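Local coordinates for Abbfa_003403 (Acinetobacter baumannii, PDB 4ZXH), which probably builds a peptide product as a four-domain nonribosomal peptide synthetase carrying condensation, adenylation, carrier and thioesterase domains in one chain, at residues Cys854-Thr857 and His863-Arg866; Asp851-Cys854 and Arg860-His863; Pro1052-Glu1057 and Ile1119-Lys1124; Ala1106-Ile1111 and Ala1115-Ala1120. All coordinates share one frame; numbering follows the deposited sequence.

Contact 1: residues Cys854-Thr857 and His863-Arg866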
loop_
_atom_site.group_PDB
_atom_site.type_symbol
_atom_site.label_atom_id
_atom_site.label_comp_id
_atom_site.label_asym_id
_atom_site.label_seq_id
_atom_site.Cartn_x
_atom_site.Cartn_y
_atom_site.Cartn_z
ATOM N N CYS A 854 14.538 -9.777 12.129
ATOM C CA CYS A 854 14.938 -10.250 10.809
ATOM C C CYS A 854 16.460 -10.219 10.648
ATOM O O CYS A 854 17.112 -9.209 10.920
ATOM C CB CYS A 854 14.268 -9.430 9.695
ATOM S SG CYS A 854 14.448 -10.183 8.002
ATOM N N LEU A 855 17.022 -11.347 10.225
ATOM C CA LEU A 855 18.435 -11.411 9.898
ATOM C C LEU A 855 18.588 -10.920 8.474
ATOM O O LEU A 855 18.314 -11.651 7.523
ATOM C CB LEU A 855 18.976 -12.832 10.053
ATOM C CG LEU A 855 20.426 -13.102 9.651
ATOM C CD1 LEU A 855 21.396 -12.407 10.599
ATOM C CD2 LEU A 855 20.682 -14.600 9.598
ATOM N N ARG A 856 18.998 -9.669 8.327
ATOM C CA ARG A 856 19.144 -9.085 7.007
ATOM C C ARG A 856 20.332 -9.706 6.283
ATOM O O ARG A 856 21.266 -10.221 6.912
ATOM C CB ARG A 856 19.302 -7.566 7.111
ATOM C CG ARG A 856 18.076 -6.885 7.691
ATOM C CD ARG A 856 16.840 -7.254 6.888
ATOM N NE ARG A 856 15.647 -6.486 7.247
ATOM C CZ ARG A 856 14.523 -6.508 6.536
ATOM N NH1 ARG A 856 14.449 -7.252 5.438
ATOM N NH2 ARG A 856 13.481 -5.784 6.907
ATOM N N THR A 857 20.276 -9.670 4.955
ATOM C CA THR A 857 21.375 -10.114 4.106
ATOM C C THR A 857 22.606 -9.260 4.402
ATOM O O THR A 857 23.746 -9.702 4.284
ATOM C CB THR A 857 20.980 -10.028 2.610
ATOM O OG1 THR A 857 20.672 -8.669 2.259
ATOM C CG2 THR A 857 19.755 -10.904 2.336
ATOM N N HIS A 863 14.057 -5.007 13.874
ATOM C CA HIS A 863 13.108 -5.422 14.892
ATOM C C HIS A 863 11.696 -5.278 14.356
ATOM O O HIS A 863 11.394 -4.322 13.646
ATOM C CB HIS A 863 13.306 -4.574 16.132
ATOM C CG HIS A 863 12.655 -5.122 17.353
ATOM N ND1 HIS A 863 11.303 -5.005 17.590
ATOM C CD2 HIS A 863 13.175 -5.761 18.427
ATOM C CE1 HIS A 863 11.020 -5.557 18.759
ATOM N NE2 HIS A 863 12.134 -6.038 19.278
ATOM N N HIS A 864 10.838 -6.240 14.673
ATOM C CA HIS A 864 9.497 -6.302 14.101
ATOM C C HIS A 864 8.562 -6.821 15.179
ATOM O O HIS A 864 7.521 -7.440 14.901
ATOM C CB HIS A 864 9.491 -7.205 12.876
ATOM C CG HIS A 864 10.447 -6.769 11.804
ATOM N ND1 HIS A 864 10.055 -6.017 10.714
ATOM C CD2 HIS A 864 11.783 -6.959 11.669
ATOM C CE1 HIS A 864 11.104 -5.780 9.945
ATOM N NE2 HIS A 864 12.165 -6.340 10.502
ATOM N N GLY A 865 8.923 -6.460 16.406
ATOM C CA GLY A 865 8.934 -7.388 17.517
ATOM C C GLY A 865 7.695 -7.966 18.105
ATOM O O GLY A 865 6.587 -7.527 17.816
ATOM N N ARG A 866 7.934 -8.991 18.913
ATOM C CA ARG A 866 6.933 -9.668 19.724
ATOM C C ARG A 866 6.133 -10.671 18.848
ATOM O O ARG A 866 5.130 -10.332 18.235
ATOM C CB ARG A 866 6.064 -8.619 20.421
ATOM C CG ARG A 866 5.418 -8.973 21.764
ATOM C CD ARG A 866 6.158 -9.867 22.719
ATOM N NE ARG A 866 7.451 -9.364 23.156
ATOM C CZ ARG A 866 8.281 -10.058 23.937
ATOM N NH1 ARG A 866 7.939 -11.275 24.375
ATOM N NH2 ARG A 866 9.456 -9.532 24.284
#
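The imidazole of His864 takes the guanidinium of Arg856 at its edge, near the ring plane, with NH2 of Arg856 3.9 Å from CE1 of His864, while CB of Cys854 approaches the same ring obliquely, 3.8 Å from His864 NE2. The contact lies beside the beta hairpin of strands 846-855 and 861-863 in the adenylation domain, where Arg856 follows the first strand and His864 the second. One face of the guanidinium lies against Cys854, two residues earlier in the chain: SG of Cys854 sits 3.7 Å above that plane, offset toward the rim. Guanidinium and ring are turned 65° against each other, which rules out a parallel stack. Arg856 reaches the ring through a chain bent at chi2 (-55°), which folds its end back toward Cys854. The polar atoms are held mainly from outside the two segments. Thr862 OG1 is hydrogen-bonded to both Arg856 NE and His864 NE2, and so joins the two flat groups through one hydroxyl. Glu879 OE2 holds the other side of the imidazole at ND1, and Arg856 NH1 reaches across to the condensation domain, where it is hydrogen-bonded to the backbone O of Leu217.

Contact 2: residues Asp851-Cys854 and Arg860-His863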
loop_
_atom_site.group_PDB
_atom_site.type_symbol
_atom_site.label_atom_id
_atom_site.label_comp_id
_atom_site.label_asym_id
_atom_site.label_seq_id
_atom_site.Cartn_x
_atom_site.Cartn_y
_atom_site.Cartn_z
ATOM N N ASP A 851 11.038 -11.682 21.006
ATOM C CA ASP A 851 11.062 -10.628 19.979
ATOM C C ASP A 851 11.235 -11.184 18.556
ATOM O O ASP A 851 12.082 -12.043 18.301
ATOM C CB ASP A 851 12.183 -9.614 20.267
ATOM C CG ASP A 851 11.776 -8.534 21.293
ATOM O OD1 ASP A 851 10.559 -8.342 21.524
ATOM O OD2 ASP A 851 12.677 -7.859 21.854
ATOM N N LYS A 852 10.437 -10.683 17.624
ATOM C CA LYS A 852 10.582 -11.061 16.223
ATOM C C LYS A 852 11.618 -10.174 15.552
ATOM O O LYS A 852 11.471 -8.958 15.516
ATOM C CB LYS A 852 9.238 -10.943 15.509
ATOM C CG LYS A 852 9.158 -11.625 14.168
ATOM C CD LYS A 852 7.783 -11.391 13.585
ATOM C CE LYS A 852 7.424 -12.445 12.560
ATOM N NZ LYS A 852 6.063 -12.161 12.025
ATOM N N VAL A 853 12.668 -10.784 15.026
ATOM C CA VAL A 853 13.788 -10.057 14.429
ATOM C C VAL A 853 14.123 -10.635 13.055
ATOM O O VAL A 853 13.969 -11.838 12.815
ATOM C CB VAL A 853 15.025 -10.109 15.367
ATOM C CG1 VAL A 853 16.315 -9.924 14.605
ATOM C CG2 VAL A 853 14.904 -9.055 16.462
ATOM N N CYS A 854 14.538 -9.777 12.129
ATOM C CA CYS A 854 14.938 -10.250 10.809
ATOM C C CYS A 854 16.460 -10.219 10.648
ATOM O O CYS A 854 17.112 -9.209 10.920
ATOM C CB CYS A 854 14.268 -9.430 9.695
ATOM S SG CYS A 854 14.448 -10.183 8.002
ATOM N N ARG A 860 22.760 -6.974 9.399
ATOM C CA ARG A 860 22.083 -6.145 10.379
ATOM C C ARG A 860 20.883 -6.885 10.948
ATOM O O ARG A 860 20.346 -7.788 10.309
ATOM C CB ARG A 860 21.613 -4.830 9.754
ATOM C CG ARG A 860 22.716 -3.868 9.348
ATOM C CD ARG A 860 22.123 -2.577 8.803
ATOM N NE ARG A 860 21.109 -2.831 7.782
ATOM C CZ ARG A 860 19.915 -2.244 7.742
ATOM N NH1 ARG A 860 19.578 -1.354 8.668
ATOM N NH2 ARG A 860 19.060 -2.541 6.768
ATOM N N LEU A 861 20.466 -6.497 12.148
ATOM C CA LEU A 861 19.234 -7.007 12.726
ATOM C C LEU A 861 18.188 -5.912 12.761
ATOM O O LEU A 861 18.442 -4.838 13.290
ATOM C CB LEU A 861 19.469 -7.520 14.143
ATOM C CG LEU A 861 20.506 -8.615 14.318
ATOM C CD1 LEU A 861 20.536 -8.985 15.779
ATOM C CD2 LEU A 861 20.137 -9.806 13.456
ATOM N N THR A 862 17.008 -6.166 12.217
ATOM C CA THR A 862 15.931 -5.206 12.388
ATOM C C THR A 862 14.816 -5.857 13.189
ATOM O O THR A 862 14.660 -7.089 13.192
ATOM C CB THR A 862 15.398 -4.652 11.038
ATOM O OG1 THR A 862 14.823 -5.700 10.245
ATOM C CG2 THR A 862 16.522 -4.007 10.264
ATOM N N HIS A 863 14.057 -5.007 13.874
ATOM C CA HIS A 863 13.108 -5.422 14.892
ATOM C C HIS A 863 11.696 -5.278 14.356
ATOM O O HIS A 863 11.394 -4.322 13.646
ATOM C CB HIS A 863 13.306 -4.574 16.132
ATOM C CG HIS A 863 12.655 -5.122 17.353
ATOM N ND1 HIS A 863 11.303 -5.005 17.590
ATOM C CD2 HIS A 863 13.175 -5.761 18.427
ATOM C CE1 HIS A 863 11.020 -5.557 18.759
ATOM N NE2 HIS A 863 12.134 -6.038 19.278
#
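Antiparallel strand pairing joins Val853 and Cys854 to His863 and Thr862, making the hairpin of strands 846-855 and 861-863 in the adenylation domain. Asp851, on the first strand, ends the Thr-Gly-Asp sequence of the A7 core motif of such domains. Cys854 and Thr862 form the hydrogen-bonded pair: Cys854 N gives a nearly straight bond of 2.9 Å to Thr862 O, in the carbonyl plane, and the return bond from Thr862 N to Cys854 O is weak at 3.3 Å. Val853 and His863 form the adjoining non-hydrogen-bonded pair, where CA of Val853 makes a CA-H...O contact of 3.3 Å with Thr862 O. The strand segments are twisted, at 138° between their directions. On the face carrying Val853 and His863, the side chains of Val853 and Leu861 pass at an angle, CG1 of Val853 4.0 Å from CD2 of Leu861, and both also rest on Val796 of strand 792-797. His863 has CG anti to its backbone N (chi1 -165°), and its ring extends to Asp851, whose OD2 lies at the ring edge, in plane, 3.2 Å from NE2 of His863. The carboxylate is turned 75° from the ring, and Lys852 O lies over one ring face. Backbone bonding therefore sets the register, while the Val853 face changes from apolar packing near Leu861 to Asp851 OD2 beside His863 NE2.

Contact 3: residues Pro1052-Glu1057 and Ile1119-Lys1124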
loop_
_atom_site.group_PDB
_atom_site.type_symbol
_atom_site.label_atom_id
_atom_site.label_comp_id
_atom_site.label_asym_id
_atom_site.label_seq_id
_atom_site.Cartn_x
_atom_site.Cartn_y
_atom_site.Cartn_z
ATOM N N PRO A 1052 -19.351 19.559 -20.017
ATOM C CA PRO A 1052 -20.374 18.517 -20.170
ATOM C C PRO A 1052 -21.446 18.913 -21.174
ATOM O O PRO A 1052 -21.785 20.088 -21.298
ATOM C CB PRO A 1052 -20.976 18.398 -18.766
ATOM C CG PRO A 1052 -19.940 18.955 -17.858
ATOM C CD PRO A 1052 -19.282 20.054 -18.633
ATOM N N SER A 1053 -21.961 17.937 -21.903
ATOM C CA SER A 1053 -23.140 18.160 -22.718
ATOM C C SER A 1053 -24.367 18.372 -21.800
ATOM O O SER A 1053 -24.399 17.891 -20.661
ATOM C CB SER A 1053 -23.346 16.978 -23.675
ATOM O OG SER A 1053 -24.569 17.092 -24.390
ATOM N N ILE A 1054 -25.372 19.096 -22.278
ATOM C CA ILE A 1054 -26.596 19.256 -21.499
ATOM C C ILE A 1054 -27.543 18.074 -21.690
ATOM O O ILE A 1054 -28.599 18.007 -21.062
ATOM C CB ILE A 1054 -27.332 20.566 -21.849
ATOM C CG1 ILE A 1054 -27.945 20.512 -23.248
ATOM C CG2 ILE A 1054 -26.403 21.766 -21.697
ATOM C CD1 ILE A 1054 -28.645 21.800 -23.617
ATOM N N VAL A 1055 -27.152 17.137 -22.546
ATOM C CA VAL A 1055 -27.875 15.874 -22.701
ATOM C C VAL A 1055 -27.151 14.731 -21.995
ATOM O O VAL A 1055 -25.957 14.488 -22.222
ATOM C CB VAL A 1055 -28.053 15.476 -24.182
ATOM C CG1 VAL A 1055 -28.815 14.170 -24.267
ATOM C CG2 VAL A 1055 -28.769 16.565 -24.970
ATOM N N ILE A 1056 -27.887 14.042 -21.131
ATOM C CA ILE A 1056 -27.392 12.854 -20.436
ATOM C C ILE A 1056 -28.219 11.671 -20.918
ATOM O O ILE A 1056 -29.453 11.720 -20.891
ATOM C CB ILE A 1056 -27.467 13.029 -18.878
ATOM C CG1 ILE A 1056 -27.058 11.765 -18.135
ATOM C CG2 ILE A 1056 -28.835 13.412 -18.452
ATOM C CD1 ILE A 1056 -25.763 11.188 -18.618
ATOM N N GLU A 1057 -27.565 10.625 -21.414
ATOM C CA GLU A 1057 -28.331 9.461 -21.852
ATOM C C GLU A 1057 -28.459 8.462 -20.701
ATOM O O GLU A 1057 -27.491 7.798 -20.353
ATOM C CB GLU A 1057 -27.697 8.810 -23.082
ATOM C CG GLU A 1057 -28.521 7.656 -23.677
ATOM C CD GLU A 1057 -28.179 7.342 -25.144
ATOM O OE1 GLU A 1057 -28.140 8.270 -25.986
ATOM O OE2 GLU A 1057 -27.906 6.161 -25.446
ATOM N N ILE A 1119 -34.593 21.977 -28.599
ATOM C CA ILE A 1119 -34.996 21.332 -29.849
ATOM C C ILE A 1119 -33.818 21.140 -30.800
ATOM O O ILE A 1119 -33.662 20.071 -31.381
ATOM C CB ILE A 1119 -36.096 22.120 -30.570
ATOM C CG1 ILE A 1119 -37.453 21.782 -29.964
ATOM C CG2 ILE A 1119 -36.128 21.768 -32.029
ATOM C CD1 ILE A 1119 -38.579 22.619 -30.506
ATOM N N ALA A 1120 -32.976 22.156 -30.943
ATOM C CA ALA A 1120 -31.769 22.012 -31.757
ATOM C C ALA A 1120 -30.858 20.920 -31.190
ATOM O O ALA A 1120 -30.323 20.117 -31.952
ATOM C CB ALA A 1120 -31.024 23.327 -31.858
ATOM N N GLU A 1121 -30.684 20.875 -29.866
ATOM C CA GLU A 1121 -29.904 19.788 -29.259
ATOM C C GLU A 1121 -30.520 18.409 -29.545
ATOM O O GLU A 1121 -29.796 17.446 -29.792
ATOM C CB GLU A 1121 -29.754 19.984 -27.742
ATOM C CG GLU A 1121 -28.550 20.847 -27.327
ATOM C CD GLU A 1121 -27.194 20.198 -27.639
ATOM O OE1 GLU A 1121 -26.999 19.011 -27.287
ATOM O OE2 GLU A 1121 -26.322 20.871 -28.237
ATOM N N MET A 1122 -31.849 18.326 -29.515
ATOM C CA MET A 1122 -32.554 17.079 -29.779
ATOM C C MET A 1122 -32.359 16.638 -31.233
ATOM O O MET A 1122 -32.114 15.465 -31.520
ATOM C CB MET A 1122 -34.045 17.227 -29.478
ATOM C CG MET A 1122 -34.404 17.491 -28.018
ATOM S SD MET A 1122 -36.135 18.036 -27.888
ATOM C CE MET A 1122 -37.005 16.625 -28.575
ATOM N N GLN A 1123 -32.458 17.581 -32.156
ATOM C CA GLN A 1123 -32.400 17.234 -33.568
ATOM C C GLN A 1123 -30.997 16.813 -34.057
ATOM O O GLN A 1123 -30.868 16.289 -35.158
ATOM C CB GLN A 1123 -32.958 18.388 -34.397
ATOM C CG GLN A 1123 -34.488 18.337 -34.426
ATOM C CD GLN A 1123 -35.144 19.410 -35.288
ATOM O OE1 GLN A 1123 -34.679 20.557 -35.366
ATOM N NE2 GLN A 1123 -36.239 19.033 -35.943
ATOM N N LYS A 1124 -29.969 16.999 -33.230
ATOM C CA LYS A 1124 -28.642 16.429 -33.492
ATOM C C LYS A 1124 -28.618 14.907 -33.311
ATOM O O LYS A 1124 -27.874 14.206 -33.993
ATOM C CB LYS A 1124 -27.583 17.049 -32.572
ATOM C CG LYS A 1124 -27.217 18.475 -32.899
ATOM C CD LYS A 1124 -26.282 19.066 -31.862
ATOM C CE LYS A 1124 -24.909 18.415 -31.897
ATOM N NZ LYS A 1124 -23.965 19.154 -31.004
#
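Ser1053 OG accepts the backbone N-H of Val1055 in a nearly straight bond of 3.2 Å (165°), an ST turn that folds the chain just ahead of strand 1055-1057. The same hydroxyl faces helix 1111-1125, where OE1 of Glu1121 stands 4.2 Å from Ser1053 OG. Glu1121 carries the whole helix side of the contact. Its chain bends at chi2 (-66°), so that the methylene part and the carboxylate meet different neighbours. CG of Glu1121 lies 3.8 Å from CD1 of Ile1054, the two side chains passing at a slant, and OE1 of Glu1121 comes to 3.8 Å from CG2 of Val1055, whose side chain runs past the glutamate in the opposite direction. Ile1054 presents its long branch because CG1 sits between the backbone N and the carbonyl carbon (chi1 70°). The setting is the alpha/beta-hydrolase fold of the thioesterase domain: strand 1055-1057 is an outermost strand of the central sheet, paired antiparallel with strand 1093-1096, and helix 1111-1125 packs beside it. Ile1054 also touches Tyr1118, and Val1055 touches Met1125, so the helix meets the strand at further points along its length. Backbone bonds from Ile1054 to Gln1097 and from Ile1056 to Ala1095 hold the strand in place. Between the two segments themselves the attraction is van der Waals in kind: CG of Glu1121 packs on Ile1054, its carboxylate oxygen lies against a methyl of Val1055, and none of the contacts between the segments is a hydrogen bond.

Contact 4: residues Ala1106-Ile1111 and Ala1115-Ala1120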
loop_
_atom_site.group_PDB
_atom_site.type_symbol
_atom_site.label_atom_id
_atom_site.label_comp_id
_atom_site.label_asym_id
_atom_site.label_seq_id
_atom_site.Cartn_x
_atom_site.Cartn_y
_atom_site.Cartn_z
ATOM N N ALA A 1106 -25.763 31.336 -18.377
ATOM C CA ALA A 1106 -26.165 30.603 -19.578
ATOM C C ALA A 1106 -27.590 30.053 -19.490
ATOM O O ALA A 1106 -28.147 29.616 -20.501
ATOM C CB ALA A 1106 -25.185 29.464 -19.862
ATOM N N ALA A 1107 -28.168 30.065 -18.290
ATOM C CA ALA A 1107 -29.551 29.634 -18.125
ATOM C C ALA A 1107 -30.459 30.566 -18.894
ATOM O O ALA A 1107 -30.383 31.798 -18.748
ATOM C CB ALA A 1107 -29.946 29.606 -16.665
ATOM N N GLU A 1108 -31.302 29.973 -19.730
ATOM C CA GLU A 1108 -32.348 30.713 -20.407
ATOM C C GLU A 1108 -33.408 31.240 -19.422
ATOM O O GLU A 1108 -33.697 30.601 -18.401
ATOM C CB GLU A 1108 -32.987 29.825 -21.473
ATOM C CG GLU A 1108 -32.053 29.527 -22.647
ATOM C CD GLU A 1108 -31.603 30.793 -23.383
ATOM O OE1 GLU A 1108 -32.342 31.811 -23.359
ATOM O OE2 GLU A 1108 -30.504 30.767 -23.983
ATOM N N VAL A 1109 -33.989 32.399 -19.729
ATOM C CA VAL A 1109 -35.028 32.982 -18.879
ATOM C C VAL A 1109 -36.395 33.073 -19.563
ATOM O O VAL A 1109 -37.365 33.577 -18.991
ATOM C CB VAL A 1109 -34.631 34.389 -18.407
ATOM C CG1 VAL A 1109 -33.474 34.307 -17.411
ATOM C CG2 VAL A 1109 -34.296 35.270 -19.595
ATOM N N ALA A 1110 -36.475 32.596 -20.791
ATOM C CA ALA A 1110 -37.749 32.548 -21.484
ATOM C C ALA A 1110 -37.984 31.131 -21.968
ATOM O O ALA A 1110 -37.146 30.577 -22.677
ATOM C CB ALA A 1110 -37.767 33.521 -22.639
ATOM N N ILE A 1111 -39.112 30.542 -21.582
ATOM C CA ILE A 1111 -39.407 29.164 -21.972
ATOM C C ILE A 1111 -39.365 28.995 -23.486
ATOM O O ILE A 1111 -38.877 27.978 -23.989
ATOM C CB ILE A 1111 -40.769 28.699 -21.424
ATOM C CG1 ILE A 1111 -40.577 28.125 -20.025
ATOM C CG2 ILE A 1111 -41.344 27.614 -22.253
ATOM C CD1 ILE A 1111 -41.646 27.185 -19.603
ATOM N N ALA A 1115 -36.820 26.333 -25.259
ATOM C CA ALA A 1115 -37.356 25.276 -26.101
ATOM C C ALA A 1115 -36.641 25.167 -27.457
ATOM O O ALA A 1115 -36.239 24.069 -27.860
ATOM C CB ALA A 1115 -38.847 25.491 -26.304
ATOM N N THR A 1116 -36.503 26.296 -28.156
ATOM C CA THR A 1116 -35.742 26.341 -29.393
ATOM C C THR A 1116 -34.334 25.782 -29.205
ATOM O O THR A 1116 -33.867 24.968 -29.994
ATOM C CB THR A 1116 -35.630 27.777 -29.941
ATOM O OG1 THR A 1116 -36.937 28.291 -30.213
ATOM C CG2 THR A 1116 -34.802 27.793 -31.217
ATOM N N LEU A 1117 -33.658 26.226 -28.151
ATOM C CA LEU A 1117 -32.306 25.762 -27.870
ATOM C C LEU A 1117 -32.256 24.248 -27.690
ATOM O O LEU A 1117 -31.383 23.582 -28.259
ATOM C CB LEU A 1117 -31.756 26.437 -26.616
ATOM C CG LEU A 1117 -30.341 25.973 -26.278
ATOM C CD1 LEU A 1117 -29.422 26.459 -27.381
ATOM C CD2 LEU A 1117 -29.877 26.458 -24.905
ATOM N N TYR A 1118 -33.190 23.717 -26.897
ATOM C CA TYR A 1118 -33.227 22.280 -26.603
ATOM C C TYR A 1118 -33.604 21.485 -27.848
ATOM O O TYR A 1118 -32.999 20.443 -28.121
ATOM C CB TYR A 1118 -34.201 21.958 -25.456
ATOM C CG TYR A 1118 -33.797 22.546 -24.121
ATOM C CD1 TYR A 1118 -32.532 23.101 -23.928
ATOM C CD2 TYR A 1118 -34.676 22.549 -23.052
ATOM C CE1 TYR A 1118 -32.162 23.641 -22.729
ATOM C CE2 TYR A 1118 -34.306 23.088 -21.824
ATOM C CZ TYR A 1118 -33.054 23.637 -21.678
ATOM O OH TYR A 1118 -32.703 24.181 -20.466
ATOM N N ILE A 1119 -34.593 21.977 -28.599
ATOM C CA ILE A 1119 -34.996 21.332 -29.849
ATOM C C ILE A 1119 -33.818 21.140 -30.800
ATOM O O ILE A 1119 -33.662 20.071 -31.381
ATOM C CB ILE A 1119 -36.096 22.120 -30.570
ATOM C CG1 ILE A 1119 -37.453 21.782 -29.964
ATOM C CG2 ILE A 1119 -36.128 21.768 -32.029
ATOM C CD1 ILE A 1119 -38.579 22.619 -30.506
ATOM N N ALA A 1120 -32.976 22.156 -30.943
ATOM C CA ALA A 1120 -31.769 22.012 -31.757
ATOM C C ALA A 1120 -30.858 20.920 -31.190
ATOM O O ALA A 1120 -30.323 20.117 -31.952
ATOM C CB ALA A 1120 -31.024 23.327 -31.858
HETATM O O HOH W 1 -31.898 26.813 -19.376
#
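Glu1108 of the loop and Leu1117 of the helix face one another, each with its CB directed at the other segment, and they meet only loosely, CG of Glu1108 lying 4.4 Å from CD2 of Leu1117. With chi1 at 180° the branch of Leu1117 extends away from its own amide nitrogen, which carries it toward the loop. Ile1111 turns the other way: its side chain leaves the contact and packs on Phe1138 and Glu1145 of helix 1138-1152, so its backbone does the joining. Ile1111 O accepts from Ala1115 N at 2.9 Å, the donor tilted 23° from the carbonyl plane. This is the first turn of helix 1111-1125, with Ala1110 at the N-cap position, in the alpha/beta-hydrolase fold of the thioesterase domain. A water links the loop to the helix: it accepts from Glu1108 N at 3.2 Å and is hydrogen-bonded to Tyr1118 OH at 3.0 Å. The phenol is therefore held twice, since Tyr1118 OH is also hydrogen-bonded to His1071 NE2. Thr1116 OG1 is hydrogen-bonded to Gln1149 OE1 of helix 1138-1152, the helix on which Ile1111 packs.

In the fold
The four contacts form two pairs, far apart in the fold. Contacts 1 and 2, with centres 2 Å apart, share Cys854 and His863 on one hairpin of the adenylation domain. They touch through a probable hydrogen bond from His864 N to Lys852 O, which continues the pairing beyond strand 861-863. Contacts 3 and 4, 11 Å apart between centres, share helix 1111-1125 of the thioesterase domain and meet where Ile1054 packs on Tyr1118. Contact 1 lies about 63 Å from contact 3, centre to centre, across the chain's centre. Along the chain the adenylation pair closes before the thioesterase pair opens, with the C-terminal adenylation subdomain and the carrier domain between, in keeping with separately folded domains.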